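Local coordinates for protein B-agarase (Saccharophagus degradans, PDB 4BQ2) that hydrolyses beta-linkages of agarose, probably from the chain ends, as an exo-beta-agarase of glycoside hydrolase family 50, at residues F67-S78 and V106-S117; G80-L88 and M177-D185. One frame throughout, in Å; residues are numbered along the deposited sequence.

Overall arrangement
Interaction 1 joins neighbouring antiparallel strands, so a backbone ladder does much of the work and the side chains sort onto two faces of the sheet. Interaction 2 brings together two strands that are not paired with each other and cross steeply; it relies on side chains, with a stacked histidine pair and a lysine at one end and apolar packing inside. Both are largely buried, the exposed parts being T68 and the 106-108 turn in the first, the 80-82 turn and D179 in the second. Strand 70-79 pairs with strand 180-191 through D75 N to D185 O, a probable backbone hydrogen bond. Separately, S78 OG probably bonds T84 OG1 on the next strand along the chain.

Interaction 1: F67-S78 and V106-S117; sequences FTSASLYFDIVS and VGKMQSYYAKLS
With CG of Y113 set between its backbone N and carbonyl carbon (chi1 63°), and CG of Y73 beside its own N (chi1 -82°), the two tyrosines of a non-hydrogen-bonded pair run alongside each other. Strands 70-79 and 110-115 are antiparallel neighbours in the carbohydrate-binding-module-like beta domain. CB of Y113 sits over the centre of the Y73 ring, 3.5 Å from its centroid, a CH-pi contact; the rings themselves are slid apart and barely overlap, and W145 stacks on Y113. The hydrogen-bonded pairs L72-A114 and F74-Y112 (Y112 N 2.7 Å from F74 O) carry the ladder; I76-Q110 adds one sound bond, I76 N to Q110 O, and one weak one. The CD1 edge of the Y112 ring meets I76 CG1, and its OH, also bonded to R150, meets a water that donates to I76 O. M109 bends along its chain to lay SD against CB of D75 and pack CE tightly against V77. At the other end S117 OG donates to F67 O (2.7 Å) and accepts from A70 N (2.9 Å). R188 salt-bridges the D75 carboxylate, whose OD1 is met from above its plane by S111 OG at 2.5 Å.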
loop_
_atom_site.group_PDB
_atom_site.type_symbol
_atom_site.label_atom_id
_atom_site.label_comp_id
_atom_site.label_asym_id
_atom_site.label_seq_id
_atom_site.Cartn_x
_atom_site.Cartn_y
_atom_site.Cartn_z
ATOM N N PHE A 67 -4.774 21.934 -26.339
ATOM C CA PHE A 67 -4.987 22.170 -24.906
ATOM C C PHE A 67 -3.701 22.024 -24.119
ATOM O O PHE A 67 -3.467 20.993 -23.469
ATOM C CB PHE A 67 -6.062 21.246 -24.350
ATOM C CG PHE A 67 -7.440 21.590 -24.814
ATOM C CD1 PHE A 67 -8.087 22.709 -24.322
ATOM C CD2 PHE A 67 -8.092 20.796 -25.749
ATOM C CE1 PHE A 67 -9.362 23.034 -24.748
ATOM C CE2 PHE A 67 -9.370 21.118 -26.185
ATOM C CZ PHE A 67 -10.008 22.231 -25.676
ATOM N N THR A 68 -2.872 23.058 -24.164
ATOM C CA THR A 68 -1.539 22.986 -23.567
ATOM C C THR A 68 -1.506 23.135 -22.049
ATOM O O THR A 68 -0.474 22.878 -21.415
ATOM C CB THR A 68 -0.594 24.029 -24.179
ATOM O OG1 THR A 68 -1.079 25.333 -23.863
ATOM C CG2 THR A 68 -0.486 23.846 -25.690
ATOM N N SER A 69 -2.627 23.537 -21.457
ATOM C CA SER A 69 -2.754 23.562 -19.994
ATOM C C SER A 69 -4.240 23.467 -19.691
ATOM O O SER A 69 -4.911 24.496 -19.524
ATOM C CB SER A 69 -2.164 24.843 -19.404
ATOM O OG SER A 69 -2.271 24.855 -17.981
ATOM N N ALA A 70 -4.759 22.238 -19.642
ATOM C CA ALA A 70 -6.191 22.032 -19.507
ATOM C C ALA A 70 -6.495 20.787 -18.705
ATOM O O ALA A 70 -5.613 19.962 -18.513
ATOM C CB ALA A 70 -6.845 21.934 -20.883
ATOM N N SER A 71 -7.743 20.676 -18.247
ATOM C CA SER A 71 -8.203 19.529 -17.472
ATOM C C SER A 71 -9.520 19.026 -18.041
ATOM O O SER A 71 -10.302 19.780 -18.582
ATOM C CB SER A 71 -8.414 19.905 -15.984
ATOM O OG SER A 71 -7.193 20.290 -15.388
ATOM N N LEU A 72 -9.743 17.730 -17.870
ATOM C CA LEU A 72 -10.981 17.070 -18.136
ATOM C C LEU A 72 -11.860 17.126 -16.881
ATOM O O LEU A 72 -11.423 16.731 -15.783
ATOM C CB LEU A 72 -10.656 15.603 -18.423
ATOM C CG LEU A 72 -11.694 14.645 -18.951
ATOM C CD1 LEU A 72 -12.189 15.148 -20.311
ATOM C CD2 LEU A 72 -11.042 13.251 -19.071
ATOM N N TYR A 73 -13.097 17.572 -17.064
ATOM C CA TYR A 73 -14.054 17.753 -15.972
ATOM C C TYR A 73 -15.242 16.831 -16.084
ATOM O O TYR A 73 -15.713 16.594 -17.191
ATOM C CB TYR A 73 -14.585 19.186 -16.036
ATOM C CG TYR A 73 -13.682 20.181 -15.398
ATOM C CD1 TYR A 73 -12.502 20.577 -16.020
ATOM C CD2 TYR A 73 -13.994 20.734 -14.157
ATOM C CE1 TYR A 73 -11.657 21.498 -15.440
ATOM C CE2 TYR A 73 -13.145 21.668 -13.569
ATOM C CZ TYR A 73 -11.992 22.047 -14.219
ATOM O OH TYR A 73 -11.144 22.976 -13.662
ATOM N N PHE A 74 -15.751 16.358 -14.940
ATOM C CA PHE A 74 -17.001 15.580 -14.871
ATOM C C PHE A 74 -17.790 16.077 -13.676
ATOM O O PHE A 74 -17.183 16.348 -12.621
ATOM C CB PHE A 74 -16.735 14.084 -14.584
ATOM C CG PHE A 74 -15.728 13.429 -15.478
ATOM C CD1 PHE A 74 -14.368 13.611 -15.281
ATOM C CD2 PHE A 74 -16.148 12.519 -16.441
ATOM C CE1 PHE A 74 -13.432 12.975 -16.095
ATOM C CE2 PHE A 74 -15.226 11.883 -17.279
ATOM C CZ PHE A 74 -13.875 12.100 -17.091
ATOM N N ASP A 75 -19.113 16.210 -13.823
ATOM C CA ASP A 75 -19.996 16.425 -12.664
ATOM C C ASP A 75 -20.495 15.040 -12.271
ATOM O O ASP A 75 -20.961 14.288 -13.122
ATOM C CB ASP A 75 -21.197 17.334 -13.001
ATOM C CG ASP A 75 -20.795 18.764 -13.380
ATOM O OD1 ASP A 75 -19.601 19.130 -13.287
ATOM O OD2 ASP A 75 -21.700 19.498 -13.853
ATOM N N ILE A 76 -20.326 14.657 -11.013
ATOM C CA ILE A 76 -20.663 13.288 -10.582
ATOM C C ILE A 76 -21.279 13.315 -9.197
ATOM O O ILE A 76 -20.899 14.163 -8.352
ATOM C CB ILE A 76 -19.403 12.355 -10.553
ATOM C CG1 ILE A 76 -18.444 12.660 -11.718
ATOM C CG2 ILE A 76 -19.791 10.865 -10.539
ATOM C CD1 ILE A 76 -17.151 11.837 -11.687
ATOM N N VAL A 77 -22.207 12.397 -8.940
ATOM C CA VAL A 77 -22.709 12.198 -7.572
ATOM C C VAL A 77 -23.107 10.738 -7.438
ATOM O O VAL A 77 -23.456 10.123 -8.440
ATOM C CB VAL A 77 -23.935 13.079 -7.282
ATOM C CG1 VAL A 77 -25.158 12.594 -8.061
ATOM C CG2 VAL A 77 -24.238 13.109 -5.791
ATOM N N SER A 78 -23.046 10.181 -6.222
ATOM C CA SER A 78 -23.508 8.794 -5.984
ATOM C C SER A 78 -24.960 8.858 -5.517
ATOM O O SER A 78 -25.377 9.859 -4.974
ATOM C CB SER A 78 -22.662 8.078 -4.913
ATOM O OG SER A 78 -21.354 7.879 -5.384
ATOM N N VAL A 106 -22.545 10.449 -1.798
ATOM C CA VAL A 106 -23.993 10.611 -2.006
ATOM C C VAL A 106 -24.344 12.022 -1.531
ATOM O O VAL A 106 -23.708 12.531 -0.614
ATOM C CB VAL A 106 -24.778 9.575 -1.181
ATOM C CG1 VAL A 106 -26.272 9.723 -1.387
ATOM C CG2 VAL A 106 -24.383 8.165 -1.568
ATOM N N GLY A 107 -25.312 12.675 -2.154
ATOM C CA GLY A 107 -25.689 14.012 -1.699
ATOM C C GLY A 107 -25.678 14.994 -2.838
ATOM O O GLY A 107 -26.308 14.747 -3.851
ATOM N N LYS A 108 -24.968 16.111 -2.693
ATOM C CA LYS A 108 -25.004 17.122 -3.735
ATOM C C LYS A 108 -23.984 16.821 -4.815
ATOM O O LYS A 108 -22.880 16.391 -4.533
ATOM C CB LYS A 108 -24.800 18.528 -3.166
ATOM C CG LYS A 108 -26.080 19.193 -2.669
ATOM C CD LYS A 108 -26.666 18.478 -1.458
ATOM C CE LYS A 108 -27.621 19.382 -0.683
ATOM N NZ LYS A 108 -26.943 20.670 -0.332
ATOM N N MET A 109 -24.370 17.036 -6.060
ATOM C CA MET A 109 -23.440 16.823 -7.157
ATOM C C MET A 109 -22.261 17.770 -7.007
ATOM O O MET A 109 -22.443 18.892 -6.549
ATOM C CB MET A 109 -24.155 17.088 -8.463
ATOM C CG MET A 109 -23.198 17.094 -9.635
ATOM S SD MET A 109 -24.014 16.386 -11.036
ATOM C CE MET A 109 -24.131 14.706 -10.503
ATOM N N GLN A 110 -21.061 17.327 -7.391
ATOM C CA GLN A 110 -19.880 18.189 -7.435
ATOM C C GLN A 110 -19.157 18.042 -8.774
ATOM O O GLN A 110 -19.412 17.072 -9.512
ATOM C CB GLN A 110 -18.928 17.854 -6.283
ATOM C CG GLN A 110 -19.593 17.926 -4.911
ATOM C CD GLN A 110 -18.619 17.731 -3.771
ATOM O OE1 GLN A 110 -17.759 18.579 -3.523
ATOM N NE2 GLN A 110 -18.735 16.598 -3.072
ATOM N N SER A 111 -18.256 18.977 -9.086
ATOM C CA SER A 111 -17.439 18.883 -10.305
ATOM C C SER A 111 -16.083 18.340 -9.947
ATOM O O SER A 111 -15.494 18.738 -8.906
ATOM C CB SER A 111 -17.205 20.267 -10.960
ATOM O OG SER A 111 -18.309 20.685 -11.733
ATOM N N TYR A 112 -15.573 17.466 -10.819
ATOM C CA TYR A 112 -14.323 16.770 -10.583
ATOM C C TYR A 112 -13.387 16.993 -11.761
ATOM O O TYR A 112 -13.822 16.929 -12.911
ATOM C CB TYR A 112 -14.600 15.258 -10.407
ATOM C CG TYR A 112 -15.329 14.936 -9.129
ATOM C CD1 TYR A 112 -16.729 14.966 -9.061
ATOM C CD2 TYR A 112 -14.611 14.614 -7.983
ATOM C CE1 TYR A 112 -17.405 14.690 -7.893
ATOM C CE2 TYR A 112 -15.255 14.328 -6.815
ATOM C CZ TYR A 112 -16.658 14.388 -6.753
ATOM O OH TYR A 112 -17.271 14.067 -5.547
ATOM N N TYR A 113 -12.103 17.217 -11.514
ATOM C CA TYR A 113 -11.219 17.392 -12.676
ATOM C C TYR A 113 -9.957 16.583 -12.640
ATOM O O TYR A 113 -9.409 16.303 -11.571
ATOM C CB TYR A 113 -10.890 18.879 -12.944
ATOM C CG TYR A 113 -10.117 19.560 -11.823
ATOM C CD1 TYR A 113 -10.790 20.158 -10.751
ATOM C CD2 TYR A 113 -8.730 19.628 -11.853
ATOM C CE1 TYR A 113 -10.091 20.800 -9.725
ATOM C CE2 TYR A 113 -8.016 20.266 -10.842
ATOM C CZ TYR A 113 -8.708 20.850 -9.784
ATOM O OH TYR A 113 -7.989 21.467 -8.787
ATOM N N ALA A 114 -9.488 16.246 -13.841
ATOM C CA ALA A 114 -8.239 15.562 -14.029
ATOM C C ALA A 114 -7.423 16.328 -15.043
ATOM O O ALA A 114 -7.822 16.479 -16.206
ATOM C CB ALA A 114 -8.476 14.122 -14.493
ATOM N N LYS A 115 -6.280 16.824 -14.594
ATOM C CA LYS A 115 -5.368 17.567 -15.463
ATOM C C LYS A 115 -4.920 16.728 -16.667
ATOM O O LYS A 115 -4.588 15.565 -16.517
ATOM C CB LYS A 115 -4.171 18.058 -14.636
ATOM C CG LYS A 115 -4.453 19.310 -13.817
ATOM C CD LYS A 115 -3.352 19.489 -12.798
ATOM C CE LYS A 115 -3.565 20.722 -11.952
ATOM N NZ LYS A 115 -3.006 20.398 -10.604
ATOM N N LEU A 116 -4.962 17.311 -17.872
ATOM C CA LEU A 116 -4.418 16.645 -19.041
ATOM C C LEU A 116 -3.034 17.141 -19.365
ATOM O O LEU A 116 -2.234 16.433 -19.968
ATOM C CB LEU A 116 -5.295 16.939 -20.246
ATOM C CG LEU A 116 -6.712 16.385 -20.233
ATOM C CD1 LEU A 116 -7.464 16.938 -21.418
ATOM C CD2 LEU A 116 -6.711 14.862 -20.269
ATOM N N SER A 117 -2.792 18.398 -19.012
ATOM C CA SER A 117 -1.550 19.130 -19.317
ATOM C C SER A 117 -1.413 20.330 -18.379
ATOM O O SER A 117 -2.398 20.801 -17.799
ATOM C CB SER A 117 -1.594 19.651 -20.746
ATOM O OG SER A 117 -2.723 20.516 -20.902
HETATM O O HOH W 1 -19.891 14.330 -5.719
HETATM O O HOH W 2 -27.237 11.636 -4.057
#

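Interaction 2: G80-L88 and M177-D185. With CA (calcium ion), chain K.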
loop_
_atom_site.group_PDB
_atom_site.type_symbol
_atom_site.label_atom_id
_atom_site.label_comp_id
_atom_site.label_asym_id
_atom_site.label_seq_id
_atom_site.Cartn_x
_atom_site.Cartn_y
_atom_site.Cartn_z
ATOM N N GLY A 80 -28.104 6.603 -3.477
ATOM C CA GLY A 80 -28.371 5.442 -2.650
ATOM C C GLY A 80 -27.616 5.434 -1.339
ATOM O O GLY A 80 -27.427 6.475 -0.692
ATOM N N ASP A 81 -27.179 4.250 -0.951
ATOM C CA ASP A 81 -26.638 4.032 0.380
ATOM C C ASP A 81 -25.114 4.190 0.437
ATOM O O ASP A 81 -24.565 4.434 1.505
ATOM C CB ASP A 81 -27.041 2.629 0.892
ATOM C CG ASP A 81 -28.534 2.519 1.242
ATOM O OD1 ASP A 81 -29.169 3.550 1.526
ATOM O OD2 ASP A 81 -29.075 1.385 1.257
ATOM N N HIS A 82 -24.430 4.048 -0.695
ATOM C CA HIS A 82 -22.968 3.948 -0.668
ATOM C C HIS A 82 -22.264 5.002 -1.492
ATOM O O HIS A 82 -22.746 5.370 -2.546
ATOM C CB HIS A 82 -22.560 2.571 -1.146
ATOM C CG HIS A 82 -23.206 1.483 -0.371
ATOM N ND1 HIS A 82 -22.812 1.157 0.907
ATOM C CD2 HIS A 82 -24.266 0.695 -0.651
ATOM C CE1 HIS A 82 -23.582 0.187 1.368
ATOM N NE2 HIS A 82 -24.466 -0.116 0.440
ATOM N N SER A 83 -21.123 5.484 -0.988
ATOM C CA SER A 83 -20.236 6.315 -1.780
ATOM C C SER A 83 -19.568 5.394 -2.783
ATOM O O SER A 83 -19.610 4.166 -2.626
ATOM C CB SER A 83 -19.175 7.022 -0.915
ATOM O OG SER A 83 -18.265 6.095 -0.376
ATOM N N THR A 84 -18.952 5.998 -3.800
ATOM C CA THR A 84 -18.344 5.299 -4.915
ATOM C C THR A 84 -16.937 5.816 -5.128
ATOM O O THR A 84 -16.738 7.019 -5.260
ATOM C CB THR A 84 -19.155 5.586 -6.230
ATOM O OG1 THR A 84 -20.519 5.244 -6.031
ATOM C CG2 THR A 84 -18.588 4.806 -7.408
ATOM N N GLN A 85 -15.956 4.919 -5.173
ATOM C CA GLN A 85 -14.602 5.301 -5.551
ATOM C C GLN A 85 -14.462 4.976 -7.047
ATOM O O GLN A 85 -14.504 3.797 -7.450
ATOM C CB GLN A 85 -13.530 4.574 -4.722
ATOM C CG GLN A 85 -12.122 4.856 -5.250
ATOM C CD GLN A 85 -11.027 4.168 -4.480
ATOM O OE1 GLN A 85 -11.295 3.386 -3.552
ATOM N NE2 GLN A 85 -9.776 4.388 -4.901
ATOM N N PHE A 86 -14.343 6.022 -7.867
ATOM C CA PHE A 86 -14.103 5.867 -9.281
ATOM C C PHE A 86 -12.607 5.856 -9.574
ATOM O O PHE A 86 -11.837 6.696 -9.029
ATOM C CB PHE A 86 -14.727 7.052 -10.061
ATOM C CG PHE A 86 -16.011 6.724 -10.735
ATOM C CD1 PHE A 86 -16.282 5.405 -11.178
ATOM C CD2 PHE A 86 -16.945 7.723 -10.991
ATOM C CE1 PHE A 86 -17.465 5.112 -11.854
ATOM C CE2 PHE A 86 -18.127 7.439 -11.653
ATOM C CZ PHE A 86 -18.398 6.125 -12.070
ATOM N N TYR A 87 -12.210 4.932 -10.450
ATOM C CA TYR A 87 -10.905 4.956 -11.072
ATOM C C TYR A 87 -11.080 5.579 -12.435
ATOM O O TYR A 87 -11.923 5.120 -13.203
ATOM C CB TYR A 87 -10.355 3.539 -11.199
ATOM C CG TYR A 87 -9.962 2.947 -9.855
ATOM C CD1 TYR A 87 -10.890 2.266 -9.088
ATOM C CD2 TYR A 87 -8.671 3.095 -9.365
ATOM C CE1 TYR A 87 -10.546 1.715 -7.839
ATOM C CE2 TYR A 87 -8.305 2.560 -8.126
ATOM C CZ TYR A 87 -9.251 1.877 -7.374
ATOM O OH TYR A 87 -8.869 1.340 -6.156
ATOM N N LEU A 88 -10.334 6.657 -12.710
ATOM C CA LEU A 88 -10.368 7.290 -14.003
ATOM C C LEU A 88 -9.067 6.894 -14.707
ATOM O O LEU A 88 -7.988 7.226 -14.217
ATOM C CB LEU A 88 -10.484 8.821 -13.853
ATOM C CG LEU A 88 -10.166 9.578 -15.150
ATOM C CD1 LEU A 88 -11.321 9.422 -16.140
ATOM C CD2 LEU A 88 -9.841 11.066 -14.872
ATOM N N MET A 177 -18.080 -4.241 -2.598
ATOM C CA MET A 177 -18.925 -5.172 -1.842
ATOM C C MET A 177 -20.388 -4.886 -2.050
ATOM O O MET A 177 -21.226 -5.648 -1.586
ATOM C CB MET A 177 -18.616 -5.092 -0.360
ATOM C CG MET A 177 -17.168 -5.444 -0.005
ATOM S SD MET A 177 -16.821 -7.214 -0.180
ATOM C CE MET A 177 -15.927 -7.230 -1.710
ATOM N N HIS A 178 -20.687 -3.797 -2.766
ATOM C CA HIS A 178 -22.062 -3.340 -2.980
ATOM C C HIS A 178 -22.197 -2.839 -4.406
ATOM O O HIS A 178 -21.222 -2.341 -4.988
ATOM C CB HIS A 178 -22.379 -2.143 -2.077
ATOM C CG HIS A 178 -22.116 -2.372 -0.626
ATOM N ND1 HIS A 178 -22.857 -3.244 0.136
ATOM C CD2 HIS A 178 -21.236 -1.788 0.220
ATOM C CE1 HIS A 178 -22.432 -3.206 1.388
ATOM N NE2 HIS A 178 -21.444 -2.334 1.463
ATOM N N ASP A 179 -23.409 -2.901 -4.939
ATOM C CA ASP A 179 -23.748 -2.182 -6.165
ATOM C C ASP A 179 -23.595 -0.691 -5.894
ATOM O O ASP A 179 -24.025 -0.224 -4.853
ATOM C CB ASP A 179 -25.214 -2.450 -6.550
ATOM C CG ASP A 179 -25.427 -3.869 -7.082
ATOM O OD1 ASP A 179 -24.428 -4.527 -7.446
ATOM O OD2 ASP A 179 -26.593 -4.293 -7.164
ATOM N N LYS A 180 -22.958 0.011 -6.825
ATOM C CA LYS A 180 -22.738 1.451 -6.781
ATOM C C LYS A 180 -23.539 2.098 -7.946
ATOM O O LYS A 180 -23.620 1.552 -9.043
ATOM C CB LYS A 180 -21.237 1.799 -6.945
ATOM C CG LYS A 180 -20.291 1.196 -5.892
ATOM C CD LYS A 180 -20.787 1.473 -4.476
ATOM C CE LYS A 180 -19.901 0.863 -3.360
ATOM N NZ LYS A 180 -18.510 1.433 -3.402
ATOM N N THR A 181 -24.120 3.260 -7.711
ATOM C CA THR A 181 -24.864 3.981 -8.775
ATOM C C THR A 181 -24.464 5.464 -8.729
ATOM O O THR A 181 -24.449 6.063 -7.645
ATOM C CB THR A 181 -26.391 3.857 -8.570
ATOM O OG1 THR A 181 -26.755 2.471 -8.532
ATOM C CG2 THR A 181 -27.196 4.582 -9.716
ATOM N N VAL A 182 -24.136 6.032 -9.889
ATOM C CA VAL A 182 -23.783 7.432 -9.965
ATOM C C VAL A 182 -24.624 8.120 -11.037
ATOM O O VAL A 182 -25.217 7.449 -11.895
ATOM C CB VAL A 182 -22.285 7.631 -10.297
ATOM C CG1 VAL A 182 -21.408 7.047 -9.184
ATOM C CG2 VAL A 182 -21.943 7.040 -11.676
ATOM N N ILE A 183 -24.661 9.461 -10.971
ATOM C CA ILE A 183 -25.127 10.272 -12.090
ATOM C C ILE A 183 -23.919 11.070 -12.534
ATOM O O ILE A 183 -23.223 11.658 -11.705
ATOM C CB ILE A 183 -26.240 11.282 -11.709
ATOM C CG1 ILE A 183 -27.351 10.625 -10.908
ATOM C CG2 ILE A 183 -26.822 11.953 -12.950
ATOM C CD1 ILE A 183 -28.020 9.478 -11.623
ATOM N N ILE A 184 -23.682 11.094 -13.836
ATOM C CA ILE A 184 -22.565 11.800 -14.452
ATOM C C ILE A 184 -23.162 12.836 -15.414
ATOM O O ILE A 184 -24.119 12.539 -16.134
ATOM C CB ILE A 184 -21.664 10.829 -15.235
ATOM C CG1 ILE A 184 -21.012 9.775 -14.285
ATOM C CG2 ILE A 184 -20.597 11.587 -16.030
ATOM C CD1 ILE A 184 -20.381 8.601 -15.020
ATOM N N ASP A 185 -22.603 14.037 -15.438
ATOM C CA ASP A 185 -23.076 15.065 -16.382
ATOM C C ASP A 185 -21.932 15.982 -16.750
ATOM O O ASP A 185 -20.923 16.061 -16.016
ATOM C CB ASP A 185 -24.271 15.804 -15.774
ATOM C CG ASP A 185 -25.058 16.610 -16.811
ATOM O OD1 ASP A 185 -24.735 16.529 -18.017
ATOM O OD2 ASP A 185 -25.967 17.367 -16.411
HETATM CA CA CA K . -27.024 17.611 -18.658
HETATM O O HOH W 3 -24.018 4.205 -4.715
HETATM O O HOH W 4 -16.553 1.875 -5.171
HETATM O O HOH W 5 -26.296 19.544 -18.948
#
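H82 and H178 form an offset stack, centroids 3.7 Å apart and planes at 11°. Both hold CG anti to the carbonyl carbon (chi1 -55° for H82, -54° for H178), which turns the two rings into the same space, CE1 of H82 over the centre of the H178 ring. The outer faces are backed by CB of D81 on H82 and CB of M177 on H178, while D682 holds NE2 of H178. K180 turns at chi2 and again at chi4, which carries its chain past CB of H82 and delivers NZ to S83 O, 3.0 Å away and in the carbonyl plane. The same ammonium donates to a water 2.7 Å from NZ that also takes the N-H of Q85, and salt-bridges E631 in the beta-galactosidase-like part. OG1 of T84, the probable partner of S78 OG, lies against CB of K180 and CG1 of V182. Deeper in, the F86 ring comes within 3.7 Å (CZ to CG2) of V182 and also meets I184. The same strand runs on to D185, which binds calcium through OD1 (2.6 Å) and OD2 (2.5 Å), with D7, E9, S37 and K38. The arrangement is consistent with the calcium-bearing beta-sandwiches of many carbohydrate-binding modules.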